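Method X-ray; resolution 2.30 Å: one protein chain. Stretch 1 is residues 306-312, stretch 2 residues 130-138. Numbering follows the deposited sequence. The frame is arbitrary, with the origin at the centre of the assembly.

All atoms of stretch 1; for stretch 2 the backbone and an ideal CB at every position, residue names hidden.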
# COMPACT_ATOMS: atom_id res chain seq x y z
N ALA A 306 24.10 -22.87 -20.79
CA ALA A 306 22.82 -22.67 -20.13
C ALA A 306 22.20 -23.99 -19.65
O ALA A 306 21.48 -24.01 -18.65
CB ALA A 306 21.88 -21.93 -21.04
N LEU A 307 22.49 -25.08 -20.36
CA LEU A 307 22.00 -26.41 -19.99
C LEU A 307 22.68 -26.98 -18.75
O LEU A 307 22.09 -27.78 -18.03
CB LEU A 307 22.09 -27.39 -21.15
CG LEU A 307 20.98 -28.44 -21.15
CD1 LEU A 307 19.89 -28.10 -22.15
CD2 LEU A 307 21.53 -29.82 -21.41
N HIS A 308 23.92 -26.56 -18.50
CA HIS A 308 24.59 -26.80 -17.23
C HIS A 308 23.84 -26.17 -16.04
O HIS A 308 23.75 -26.77 -14.97
CB HIS A 308 26.03 -26.26 -17.27
CG HIS A 308 27.01 -27.20 -17.90
ND1 HIS A 308 27.41 -28.38 -17.32
CD2 HIS A 308 27.70 -27.11 -19.07
CE1 HIS A 308 28.29 -28.98 -18.10
NE2 HIS A 308 28.49 -28.23 -19.16
N LEU A 309 23.33 -24.95 -16.24
CA LEU A 309 22.49 -24.28 -15.24
C LEU A 309 21.13 -24.94 -15.11
O LEU A 309 20.66 -25.16 -13.99
CB LEU A 309 22.35 -22.78 -15.56
CG LEU A 309 21.83 -21.88 -14.43
CD1 LEU A 309 22.80 -21.81 -13.26
CD2 LEU A 309 21.53 -20.49 -14.94
N ALA A 310 20.51 -25.26 -16.24
CA ALA A 310 19.25 -26.01 -16.28
C ALA A 310 19.29 -27.35 -15.51
O ALA A 310 18.37 -27.65 -14.75
CB ALA A 310 18.80 -26.23 -17.72
N ALA A 311 20.35 -28.12 -15.71
CA ALA A 311 20.49 -29.45 -15.10
C ALA A 311 20.73 -29.40 -13.60
O ALA A 311 20.27 -30.27 -12.86
CB ALA A 311 21.59 -30.24 -15.78
N SER A 312 21.44 -28.37 -13.15
CA SER A 312 21.74 -28.17 -11.73
C SER A 312 20.57 -27.56 -10.95
O SER A 312 20.65 -27.41 -9.73
CB SER A 312 22.99 -27.30 -11.59
OG SER A 312 22.77 -26.02 -12.17
N UNK A 130 23.57 -32.51 -8.52
CA UNK A 130 24.01 -33.87 -8.16
C UNK A 130 24.45 -34.71 -9.34
O UNK A 130 25.26 -35.63 -9.19
CB UNK A 130 22.88 -34.60 -7.43
N UNK A 131 23.90 -34.41 -10.52
CA UNK A 131 24.00 -35.29 -11.67
C UNK A 131 23.90 -34.46 -12.95
O UNK A 131 23.36 -33.36 -12.93
CB UNK A 131 22.91 -36.37 -11.63
N UNK A 132 24.42 -35.01 -14.05
CA UNK A 132 24.13 -34.51 -15.38
C UNK A 132 22.70 -34.88 -15.79
O UNK A 132 22.48 -35.79 -16.59
CB UNK A 132 25.14 -35.06 -16.39
N UNK A 133 21.74 -34.16 -15.21
CA UNK A 133 20.32 -34.45 -15.38
C UNK A 133 19.91 -34.15 -16.82
O UNK A 133 20.20 -33.06 -17.33
CB UNK A 133 19.48 -33.64 -14.40
N UNK A 134 19.28 -35.13 -17.50
CA UNK A 134 18.67 -34.90 -18.81
C UNK A 134 17.50 -33.91 -18.74
O UNK A 134 16.57 -34.09 -17.96
CB UNK A 134 18.19 -36.23 -19.40
N UNK A 135 17.59 -32.86 -19.55
CA UNK A 135 16.65 -31.74 -19.48
C UNK A 135 15.73 -31.81 -20.69
O UNK A 135 16.21 -31.87 -21.82
CB UNK A 135 17.38 -30.40 -19.43
N UNK A 136 14.40 -31.82 -20.45
CA UNK A 136 13.41 -31.77 -21.54
C UNK A 136 13.60 -30.56 -22.44
O UNK A 136 13.93 -29.47 -21.97
CB UNK A 136 11.99 -31.76 -20.96
N UNK A 137 13.42 -30.77 -23.74
CA UNK A 137 13.60 -29.73 -24.74
C UNK A 137 12.23 -29.41 -25.31
O UNK A 137 11.46 -30.32 -25.63
CB UNK A 137 14.58 -30.16 -25.84
N UNK A 138 11.90 -28.13 -25.42
CA UNK A 138 10.63 -27.74 -26.03
C UNK A 138 10.66 -27.49 -27.54
O UNK A 138 11.67 -27.03 -28.08
CB UNK A 138 10.13 -26.47 -25.34

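Position 130 lies beyond the C-terminal end of stretch 1. Its CA-to-CB bond points sideways, and no atom of stretch 1 is within 5.5 Å of the ideal CB. Nothing here selects a side chain; a polar or charged one would do. The residue is Glu 130, and it makes no contact with stretch 1.

Position 131 is extended, at phi -153° and psi 158°. Its CB also points sideways into space that stretch 1 leaves empty, so many residues would fit. It is Ala 131. Its O accepts a weak backbone hydrogen bond from N of residue 133, at 2.9 Å.

Position 132 points away, and stretch 1 sets no limit on it. It is Ala 132, with no contact.

Position 133 is where the two backbones come closest: its CA is 5.0 Å from the CA of Ala 311. The CB points toward stretch 1, and the ideal CB is 3.8 Å from Ala 311 O. That carbonyl is an acceptor near the end of the helical segment. A small or medium side chain suits, and Ser, Thr or Asn could address the carbonyl directly or through water; Ala or Val would also be plausible. The residue is Thr 133, chi1 m. A water donates to Ala 311 O at 2.8 Å and makes a weak hydrogen bond with Thr 133 OG1 at 3.4 Å, so the link is indirect. The backbone packs closely too, with Thr 133 O 3.5 Å from Ala 311 CB.

Position 134 points away, with phi -64° and psi 125°. Proline is allowed, as are many others. It is Pro 134, which does not touch stretch 1.

Position 135 faces the helix. Its ideal CB is 4.4 Å from Leu 307 CD1 and 4.7 Å from Ala 310 CB. The surroundings are apolar, and the two alanines leave room for a branch. Val, Ile or Leu would suit; a charge would find no partner among these side chains. It is Val 135, chi1 t. Its CG2 sits 4.1 Å from both Ala 310 CB and Ala 311 CB, while its CB is 4.3 Å from Leu 307 CD1.

Position 136 points away, and its phi of -56° permits proline. It is Pro 136, without contact.

Position 137 points sideways, with its ideal CB out of contact. A long apolar chain could still reach Leu 307, so Ile, Leu or Met would serve. It is Ile 137, whose CD1 lies 4.2 Å from Leu 307 CD1.

Position 138 is out of reach and unconstrained by stretch 1. It is Asn 138.

Stretch 2 (130-138) EAATPVPIN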
# COMPACT_ATOMS: atom_id res chain seq x y z
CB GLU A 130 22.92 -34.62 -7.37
CG GLU A 130 21.57 -34.77 -8.07
CD GLU A 130 20.75 -35.94 -7.52
OE1 GLU A 130 19.51 -35.90 -7.68
OE2 GLU A 130 21.34 -36.88 -6.94
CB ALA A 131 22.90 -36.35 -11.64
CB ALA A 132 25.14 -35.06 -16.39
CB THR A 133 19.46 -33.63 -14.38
OG1 THR A 133 19.84 -33.97 -13.04
CG2 THR A 133 17.98 -33.92 -14.55
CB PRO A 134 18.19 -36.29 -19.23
CG PRO A 134 18.08 -37.07 -17.97
CD PRO A 134 19.15 -36.53 -17.07
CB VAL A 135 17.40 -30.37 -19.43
CG1 VAL A 135 16.42 -29.20 -19.42
CG2 VAL A 135 18.30 -30.30 -18.19
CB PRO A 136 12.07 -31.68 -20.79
CG PRO A 136 12.34 -32.30 -19.48
CD PRO A 136 13.74 -31.88 -19.13
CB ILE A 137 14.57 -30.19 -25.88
CG1 ILE A 137 15.93 -30.60 -25.31
CG2 ILE A 137 14.75 -29.11 -26.96
CD1 ILE A 137 16.58 -29.57 -24.37
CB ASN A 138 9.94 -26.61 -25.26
CG ASN A 138 10.63 -25.27 -25.42
OD1 ASN A 138 10.36 -24.53 -26.37
ND2 ASN A 138 11.52 -24.95 -24.49
O HOH W 1 20.82 -31.81 -10.64
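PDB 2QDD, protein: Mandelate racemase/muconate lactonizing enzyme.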